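PDB 3R0O: carnitinyl-CoA dehydratase from Mycobacterium avium, which probably catalyses the reversible dehydration of carnitinyl-CoA, as a trimeric member of the enoyl-CoA hydratase/isomerase (crotonase) family. Local coordinates for residues 140-145 with 149-154; 157-162 with 170-175; 176-179 with 185-188. All coordinates share one frame; numbering follows the deposited sequence.

Contact 1 (140-145 with 149-154); sequences FGLPEV and LIAGAG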
loop_
_atom_site.group_PDB
_atom_site.type_symbol
_atom_site.label_atom_id
_atom_site.label_comp_id
_atom_site.label_asym_id
_atom_site.label_seq_id
_atom_site.Cartn_x
_atom_site.Cartn_y
_atom_site.Cartn_z
ATOM N N PHE A 140 -2.824 -16.410 -11.051
ATOM C CA PHE A 140 -1.550 -15.913 -10.593
ATOM C C PHE A 140 -1.194 -16.641 -9.295
ATOM O O PHE A 140 -2.065 -17.147 -8.583
ATOM C CB PHE A 140 -1.631 -14.391 -10.388
ATOM C CG PHE A 140 -2.087 -13.637 -11.635
ATOM C CD1 PHE A 140 -1.163 -13.055 -12.485
ATOM C CD2 PHE A 140 -3.454 -13.534 -11.954
ATOM C CE1 PHE A 140 -1.571 -12.372 -13.638
ATOM C CE2 PHE A 140 -3.873 -12.885 -13.103
ATOM C CZ PHE A 140 -2.931 -12.290 -13.950
ATOM N N GLY A 141 0.094 -16.717 -9.008
ATOM C CA GLY A 141 0.548 -17.263 -7.752
ATOM C C GLY A 141 2.060 -17.384 -7.739
ATOM O O GLY A 141 2.719 -17.210 -8.758
ATOM N N LEU A 142 2.588 -17.662 -6.552
ATOM C CA LEU A 142 4.006 -17.892 -6.344
ATOM C C LEU A 142 4.164 -19.231 -5.615
ATOM O O LEU A 142 4.330 -19.265 -4.391
ATOM C CB LEU A 142 4.589 -16.738 -5.525
ATOM C CG LEU A 142 4.508 -15.389 -6.254
ATOM C CD1 LEU A 142 4.983 -14.270 -5.377
ATOM C CD2 LEU A 142 5.299 -15.444 -7.548
ATOM N N PRO A 143 4.097 -20.344 -6.364
ATOM C CA PRO A 143 4.125 -21.666 -5.702
ATOM C C PRO A 143 5.538 -22.165 -5.366
ATOM O O PRO A 143 5.699 -23.342 -5.017
ATOM C CB PRO A 143 3.471 -22.581 -6.748
ATOM C CG PRO A 143 3.993 -22.017 -8.036
ATOM C CD PRO A 143 3.939 -20.479 -7.826
ATOM N N GLU A 144 6.540 -21.284 -5.456
ATOM C CA GLU A 144 7.936 -21.657 -5.164
ATOM C C GLU A 144 8.158 -22.315 -3.785
ATOM O O GLU A 144 8.984 -23.247 -3.663
ATOM C CB GLU A 144 8.873 -20.467 -5.354
ATOM C CG GLU A 144 9.145 -20.141 -6.848
ATOM C CD GLU A 144 8.088 -19.223 -7.515
ATOM O OE1 GLU A 144 7.029 -18.927 -6.911
ATOM O OE2 GLU A 144 8.336 -18.781 -8.662
ATOM N N VAL A 145 7.402 -21.872 -2.775
ATOM C CA VAL A 145 7.500 -22.460 -1.430
ATOM C C VAL A 145 7.095 -23.934 -1.378
ATOM O O VAL A 145 7.525 -24.659 -0.472
ATOM C CB VAL A 145 6.700 -21.678 -0.351
ATOM C CG1 VAL A 145 7.354 -20.330 -0.101
ATOM C CG2 VAL A 145 5.222 -21.537 -0.743
ATOM N N LEU A 149 12.115 -23.705 -3.067
ATOM C CA LEU A 149 12.848 -22.457 -3.394
ATOM C C LEU A 149 12.035 -21.219 -2.941
ATOM O O LEU A 149 11.168 -21.349 -2.060
ATOM C CB LEU A 149 13.152 -22.416 -4.890
ATOM C CG LEU A 149 13.810 -23.714 -5.388
ATOM C CD1 LEU A 149 13.394 -24.096 -6.845
ATOM C CD2 LEU A 149 15.328 -23.664 -5.182
ATOM N N ILE A 150 12.312 -20.040 -3.518
ATOM C CA ILE A 150 11.485 -18.843 -3.324
ATOM C C ILE A 150 11.297 -18.093 -4.665
ATOM O O ILE A 150 12.037 -18.314 -5.619
ATOM C CB ILE A 150 12.066 -17.844 -2.269
ATOM C CG1 ILE A 150 13.422 -17.297 -2.710
ATOM C CG2 ILE A 150 12.159 -18.453 -0.860
ATOM C CD1 ILE A 150 13.907 -16.132 -1.813
ATOM N N ALA A 151 10.321 -17.202 -4.718
ATOM C CA ALA A 151 10.140 -16.353 -5.886
ATOM C C ALA A 151 11.250 -15.304 -5.893
ATOM O O ALA A 151 11.109 -14.214 -5.302
ATOM C CB ALA A 151 8.755 -15.710 -5.873
ATOM N N GLY A 152 12.355 -15.652 -6.551
ATOM C CA GLY A 152 13.556 -14.809 -6.602
ATOM C C GLY A 152 13.661 -13.794 -7.741
ATOM O O GLY A 152 14.683 -13.123 -7.881
ATOM N N ALA A 153 12.615 -13.630 -8.540
ATOM C CA ALA A 153 12.673 -12.654 -9.637
ATOM C C ALA A 153 11.771 -11.488 -9.301
ATOM O O ALA A 153 11.076 -10.948 -10.175
ATOM C CB ALA A 153 12.277 -13.294 -10.986
ATOM N N GLY A 154 11.800 -11.093 -8.024
ATOM C CA GLY A 154 11.052 -9.928 -7.560
ATOM C C GLY A 154 9.706 -10.239 -6.924
ATOM O O GLY A 154 9.091 -9.364 -6.331
#
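E144 lies along the backbone of I150 and A151, and its side chain makes most of the contact between 140-145 and 149-154. The path begins at E144 CB, which points to the opposing segment and sits 3.5 Å from I150 C, at the start of the peptide that leads into A151. The next atom, E144 CG, meets the same carbonyl group, 3.6 Å from I150 O. There the chain bends: chi2 of 85° turns the carboxylate off the line of CB and CG and carries it past the alpha carbon of A151. E144 CD then lies 3.9 Å from A151 CA. At the tip E144 OE1 approaches the methyl A151 CB at 3.8 Å, whereas OE2 is slightly farther from that residue. All these contacts are van der Waals in kind; no hydrogen bond holds the carboxylate across this interface.

The methyl of A151 has a second neighbour in L142, whose CD2 touches A151 CB at 3.8 Å. It is therefore flanked by a leucine branch and a carboxylate. The backbones are joined at the other end of the contact, where L149 N donates to E144 O over 3.2 Å. The bond is moderately bent (146° at the hydrogen), and the donor sits above the carbonyl plane, 40° out of it, rather than on a lone pair.

E124 of helix 121-128 touches both E144 and A151, and its OE2 accepts a hydrogen bond from A153 N. L149 O is bound by S216 OG of the second subunit. A loop after a short strand that sets one glutamate beside another from a neighbouring helix is consistent with the active-site architecture of crotonase-fold hydratases, in which two glutamates at corresponding positions face the acyl-CoA pocket.

Contact 2 (157-162 with 170-175); sequences FRIVEQ and ELVLTG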
loop_
_atom_site.group_PDB
_atom_site.type_symbol
_atom_site.label_atom_id
_atom_site.label_comp_id
_atom_site.label_asym_id
_atom_site.label_seq_id
_atom_site.Cartn_x
_atom_site.Cartn_y
_atom_site.Cartn_z
ATOM N N PHE A 157 8.882 -9.491 -2.805
ATOM C CA PHE A 157 8.805 -8.117 -2.353
ATOM C C PHE A 157 7.852 -7.249 -3.179
ATOM O O PHE A 157 7.394 -6.212 -2.694
ATOM C CB PHE A 157 10.203 -7.477 -2.158
ATOM C CG PHE A 157 11.021 -7.342 -3.420
ATOM C CD1 PHE A 157 10.833 -6.257 -4.269
ATOM C CD2 PHE A 157 12.027 -8.269 -3.711
ATOM C CE1 PHE A 157 11.623 -6.102 -5.423
ATOM C CE2 PHE A 157 12.832 -8.139 -4.856
ATOM C CZ PHE A 157 12.632 -7.047 -5.714
ATOM N N ARG A 158 7.548 -7.660 -4.415
ATOM C CA ARG A 158 6.601 -6.875 -5.215
ATOM C C ARG A 158 5.148 -7.223 -4.912
ATOM O O ARG A 158 4.319 -6.326 -4.850
ATOM C CB ARG A 158 6.902 -6.944 -6.716
ATOM C CG ARG A 158 8.220 -6.204 -7.087
ATOM C CD ARG A 158 8.586 -6.352 -8.574
ATOM N NE ARG A 158 9.661 -5.424 -8.944
ATOM C CZ ARG A 158 10.364 -5.500 -10.074
ATOM N NH1 ARG A 158 10.148 -6.503 -10.916
ATOM N NH2 ARG A 158 11.299 -4.597 -10.338
ATOM N N ILE A 159 4.838 -8.502 -4.697
ATOM C CA ILE A 159 3.464 -8.867 -4.342
ATOM C C ILE A 159 2.949 -8.135 -3.091
ATOM O O ILE A 159 1.799 -7.720 -3.092
ATOM C CB ILE A 159 3.226 -10.415 -4.252
ATOM C CG1 ILE A 159 1.724 -10.752 -4.322
ATOM C CG2 ILE A 159 3.830 -11.013 -2.979
ATOM C CD1 ILE A 159 1.072 -10.542 -5.650
ATOM N N VAL A 160 3.792 -7.933 -2.063
ATOM C CA VAL A 160 3.355 -7.255 -0.829
ATOM C C VAL A 160 3.028 -5.773 -1.067
ATOM O O VAL A 160 2.353 -5.139 -0.264
ATOM C CB VAL A 160 4.328 -7.452 0.393
ATOM C CG1 VAL A 160 4.419 -8.922 0.813
ATOM C CG2 VAL A 160 5.724 -6.948 0.109
ATOM N N GLU A 161 3.493 -5.246 -2.199
ATOM C CA GLU A 161 3.220 -3.878 -2.548
ATOM C C GLU A 161 1.995 -3.750 -3.428
ATOM O O GLU A 161 1.416 -2.669 -3.503
ATOM C CB GLU A 161 4.400 -3.302 -3.324
ATOM C CG GLU A 161 5.646 -3.152 -2.495
ATOM C CD GLU A 161 6.726 -2.433 -3.257
ATOM O OE1 GLU A 161 6.902 -2.763 -4.455
ATOM O OE2 GLU A 161 7.405 -1.562 -2.653
ATOM N N GLN A 162 1.614 -4.836 -4.101
ATOM C CA GLN A 162 0.585 -4.769 -5.126
ATOM C C GLN A 162 -0.742 -5.417 -4.716
ATOM O O GLN A 162 -1.745 -5.277 -5.410
ATOM C CB GLN A 162 1.138 -5.332 -6.445
ATOM C CG GLN A 162 2.283 -4.443 -7.009
ATOM C CD GLN A 162 2.840 -4.953 -8.309
ATOM O OE1 GLN A 162 2.089 -5.414 -9.178
ATOM N NE2 GLN A 162 4.163 -4.868 -8.467
ATOM N N GLU A 170 -0.566 -14.233 2.602
ATOM C CA GLU A 170 -1.226 -15.525 2.410
ATOM C C GLU A 170 -0.771 -16.196 1.097
ATOM O O GLU A 170 -0.436 -17.394 1.053
ATOM C CB GLU A 170 -2.743 -15.352 2.438
ATOM C CG GLU A 170 -3.488 -16.650 2.232
ATOM C CD GLU A 170 -5.015 -16.477 2.269
ATOM O OE1 GLU A 170 -5.541 -15.495 2.863
ATOM O OE2 GLU A 170 -5.677 -17.368 1.720
ATOM N N LEU A 171 -0.728 -15.396 0.036
ATOM C CA LEU A 171 -0.348 -15.896 -1.259
ATOM C C LEU A 171 1.117 -16.431 -1.252
ATOM O O LEU A 171 1.381 -17.517 -1.771
ATOM C CB LEU A 171 -0.550 -14.805 -2.315
ATOM C CG LEU A 171 -0.154 -15.139 -3.748
ATOM C CD1 LEU A 171 -1.029 -14.306 -4.746
ATOM C CD2 LEU A 171 1.347 -14.953 -3.994
ATOM N N VAL A 172 2.032 -15.663 -0.662
ATOM C CA VAL A 172 3.455 -16.020 -0.570
ATOM C C VAL A 172 3.723 -17.241 0.316
ATOM O O VAL A 172 4.493 -18.147 -0.058
ATOM C CB VAL A 172 4.285 -14.839 0.034
ATOM C CG1 VAL A 172 5.687 -15.293 0.358
ATOM C CG2 VAL A 172 4.318 -13.665 -0.918
ATOM N N LEU A 173 3.127 -17.227 1.504
ATOM C CA LEU A 173 3.385 -18.251 2.522
ATOM C C LEU A 173 2.704 -19.608 2.224
ATOM O O LEU A 173 3.286 -20.654 2.517
ATOM C CB LEU A 173 3.060 -17.730 3.940
ATOM C CG LEU A 173 3.828 -16.464 4.402
ATOM C CD1 LEU A 173 3.374 -16.053 5.775
ATOM C CD2 LEU A 173 5.346 -16.644 4.380
ATOM N N THR A 174 1.501 -19.596 1.629
ATOM C CA THR A 174 0.820 -20.853 1.297
ATOM C C THR A 174 1.209 -21.349 -0.077
ATOM O O THR A 174 1.090 -22.544 -0.353
ATOM C CB THR A 174 -0.721 -20.747 1.302
ATOM O OG1 THR A 174 -1.159 -19.964 0.169
ATOM C CG2 THR A 174 -1.218 -20.156 2.621
ATOM N N GLY A 175 1.652 -20.440 -0.941
ATOM C CA GLY A 175 1.980 -20.787 -2.327
ATOM C C GLY A 175 0.758 -21.129 -3.165
ATOM O O GLY A 175 0.885 -21.739 -4.237
#
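Two consecutive helices, 155-162 and 165-174, pack against each other here through I159 on the first and the neighbouring pair L171 and V172 on the second. The backbones are well separated, the nearest alpha carbons being I159 CA and V172 CA at 8.1 Å, so side chains alone bridge the gap. The tightest touch is methyl to methyl: I159 CG2 meets V172 CG2 at 3.4 Å, shorter than usual van der Waals contact. I159 and V172 run past one another with their directions reversed. On I159 the other branch, CG1, stands anti to the backbone N (chi1 -162°), which leaves CG2 between N and the carbonyl carbon and facing the valine. A looser contact joins I159 CG1 to L171 CD2 at 4.2 Å.

In this crotonase-family chain the two helices follow the loop 149-154. I159 also packs on L127 of helix 121-128, while L171 reaches L142 and L163. V172 touches S220 of the second subunit, which places the second helix at a trimer interface.

Near the C-terminal end of that helix, T174 turns back on its own chain. Its OG1 donates to E170 O over 2.8 Å, and T174 N donates to the same oxygen over 3.0 Å. These two donors approach from opposite faces of the carbonyl plane, with OG1 tilted 33° from it. The same hydroxyl oxygen is hydrogen-bonded to E176 N, tying the last turn to the chain beyond G175, which leaves the helix with positive phi.

Contact 3 (176-179 with 185-188); sequences EPMT and RWGL
M178 reaches from its strand to W186 and L188, forming an oblique Met-aromatic contact between strand 178-179 and the C-terminal end of helix 180-186, which follows it. The terminal methyl does the closest touching: M178 CE is 3.7 Å from W186 CD1, on the pyrrole part of the indole, and 4.0 Å from W186 NE1. The sulfur stands farther back, with M178 SD 5.1 Å from the centroid of the five-membered ring and 74° off the ring normal. The methionine chain runs nearly perpendicular to the tryptophan side chain. M178 SD also approaches L188 CD2 at 4.3 Å, so the thioether touches both the tryptophan and the leucine.

The shape of the methionine accounts for this reach. Its first two torsions are extended (chi1 175°), carrying SD far out from the strand, and a bend at chi3 then swings CE toward the indole.

Helix 180-186 between the partners is capped at both ends. T179 is the N-cap, and its OG1 accepts from D182 N; at the far end G187 closes the helix in a Schellman motif with positive phi, directing the chain onward to L188.

Farther out, V167 of helix 165-174 packs against both M178 and W186, and L163 touches M178, W186 and L188. R185 of the second subunit packs on W186, putting the indole at a subunit boundary, and a bound 1,2-ethanediol, probably from the crystallisation liquor, lies about 3 Å from its side chain. One face of the indole is approached by the guanidinium of R185 in the same chain, whose NH1 sits 3.5 Å above the ring plane, offset toward the rim.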
loop_
_atom_site.group_PDB
_atom_site.type_symbol
_atom_site.label_atom_id
_atom_site.label_comp_id
_atom_site.label_asym_id
_atom_site.label_seq_id
_atom_site.Cartn_x
_atom_site.Cartn_y
_atom_site.Cartn_z
ATOM N N GLU A 176 -0.424 -20.739 -2.672
ATOM C CA GLU A 176 -1.700 -21.022 -3.352
ATOM C C GLU A 176 -2.040 -19.986 -4.441
ATOM O O GLU A 176 -1.687 -18.809 -4.310
ATOM C CB GLU A 176 -2.840 -21.089 -2.335
ATOM C CG GLU A 176 -2.919 -22.409 -1.598
ATOM C CD GLU A 176 -3.654 -22.306 -0.271
ATOM O OE1 GLU A 176 -4.411 -21.320 -0.040
ATOM O OE2 GLU A 176 -3.449 -23.204 0.566
ATOM N N PRO A 177 -2.738 -20.422 -5.519
ATOM C CA PRO A 177 -3.010 -19.478 -6.621
ATOM C C PRO A 177 -4.118 -18.453 -6.309
ATOM O O PRO A 177 -4.885 -18.633 -5.359
ATOM C CB PRO A 177 -3.413 -20.404 -7.791
ATOM C CG PRO A 177 -4.001 -21.618 -7.133
ATOM C CD PRO A 177 -3.164 -21.803 -5.849
ATOM N N MET A 178 -4.174 -17.381 -7.091
ATOM C CA MET A 178 -5.276 -16.404 -7.021
ATOM C C MET A 178 -5.945 -16.360 -8.402
ATOM O O MET A 178 -5.242 -16.265 -9.413
ATOM C CB MET A 178 -4.768 -14.997 -6.636
ATOM C CG MET A 178 -5.876 -13.917 -6.678
ATOM S SD MET A 178 -5.302 -12.323 -6.064
ATOM C CE MET A 178 -5.291 -12.699 -4.286
ATOM N N THR A 179 -7.277 -16.444 -8.468
ATOM C CA THR A 179 -7.944 -16.363 -9.768
ATOM C C THR A 179 -7.850 -14.956 -10.366
ATOM O O THR A 179 -7.647 -13.957 -9.636
ATOM C CB THR A 179 -9.427 -16.691 -9.664
ATOM O OG1 THR A 179 -10.053 -15.690 -8.866
ATOM C CG2 THR A 179 -9.684 -18.115 -9.056
ATOM N N ARG A 185 -10.517 -7.871 -8.475
ATOM C CA ARG A 185 -11.180 -7.349 -7.289
ATOM C C ARG A 185 -10.208 -6.626 -6.331
ATOM O O ARG A 185 -10.569 -5.623 -5.742
ATOM C CB ARG A 185 -11.930 -8.450 -6.540
ATOM C CG ARG A 185 -12.501 -7.937 -5.242
ATOM C CD ARG A 185 -13.614 -8.792 -4.729
ATOM N NE ARG A 185 -13.129 -9.815 -3.803
ATOM C CZ ARG A 185 -12.565 -9.588 -2.608
ATOM N NH1 ARG A 185 -12.329 -8.352 -2.142
ATOM N NH2 ARG A 185 -12.205 -10.634 -1.882
ATOM N N TRP A 186 -8.981 -7.132 -6.201
ATOM C CA TRP A 186 -8.001 -6.524 -5.309
ATOM C C TRP A 186 -7.268 -5.311 -5.924
ATOM O O TRP A 186 -6.574 -4.607 -5.226
ATOM C CB TRP A 186 -6.998 -7.563 -4.811
ATOM C CG TRP A 186 -7.593 -8.550 -3.814
ATOM C CD1 TRP A 186 -7.662 -9.897 -3.952
ATOM C CD2 TRP A 186 -8.185 -8.241 -2.538
ATOM N NE1 TRP A 186 -8.281 -10.462 -2.849
ATOM C CE2 TRP A 186 -8.612 -9.460 -1.969
ATOM C CE3 TRP A 186 -8.414 -7.041 -1.825
ATOM C CZ2 TRP A 186 -9.255 -9.521 -0.694
ATOM C CZ3 TRP A 186 -9.058 -7.101 -0.574
ATOM C CH2 TRP A 186 -9.461 -8.334 -0.021
ATOM N N GLY A 187 -7.432 -5.082 -7.220
ATOM C CA GLY A 187 -6.650 -4.074 -7.919
ATOM C C GLY A 187 -5.226 -4.480 -8.287
ATOM O O GLY A 187 -4.378 -3.621 -8.572
ATOM N N LEU A 188 -4.951 -5.780 -8.242
ATOM C CA LEU A 188 -3.675 -6.323 -8.692
ATOM C C LEU A 188 -3.561 -6.311 -10.228
ATOM O O LEU A 188 -2.467 -6.239 -10.777
ATOM C CB LEU A 188 -3.502 -7.763 -8.180
ATOM C CG LEU A 188 -2.239 -8.535 -8.617
ATOM C CD1 LEU A 188 -0.913 -7.929 -8.094
ATOM C CD2 LEU A 188 -2.324 -10.000 -8.175
#

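The three contacts follow one another along the chain and also touch in space. Contacts 1 and 2 have centres about 9 Å apart and meet where V145 CG2 lies 3.5 Å from V172 O, so the turn carrying E144 rests against the second helix. Contacts 2 and 3, about 10 Å apart, share an apolar seam in which Q162 CB is 3.7 Å from L188 CD1. Contacts 1 and 3 are about 15 Å apart between centres, yet strands 139-141 and 178-179 are sheet neighbours: F140 O lies 2.6 Å from M178 N, a probable hydrogen bond. Contact 1 carries E144, which with E124 probably belongs to the active site; contact 3 lies farther off.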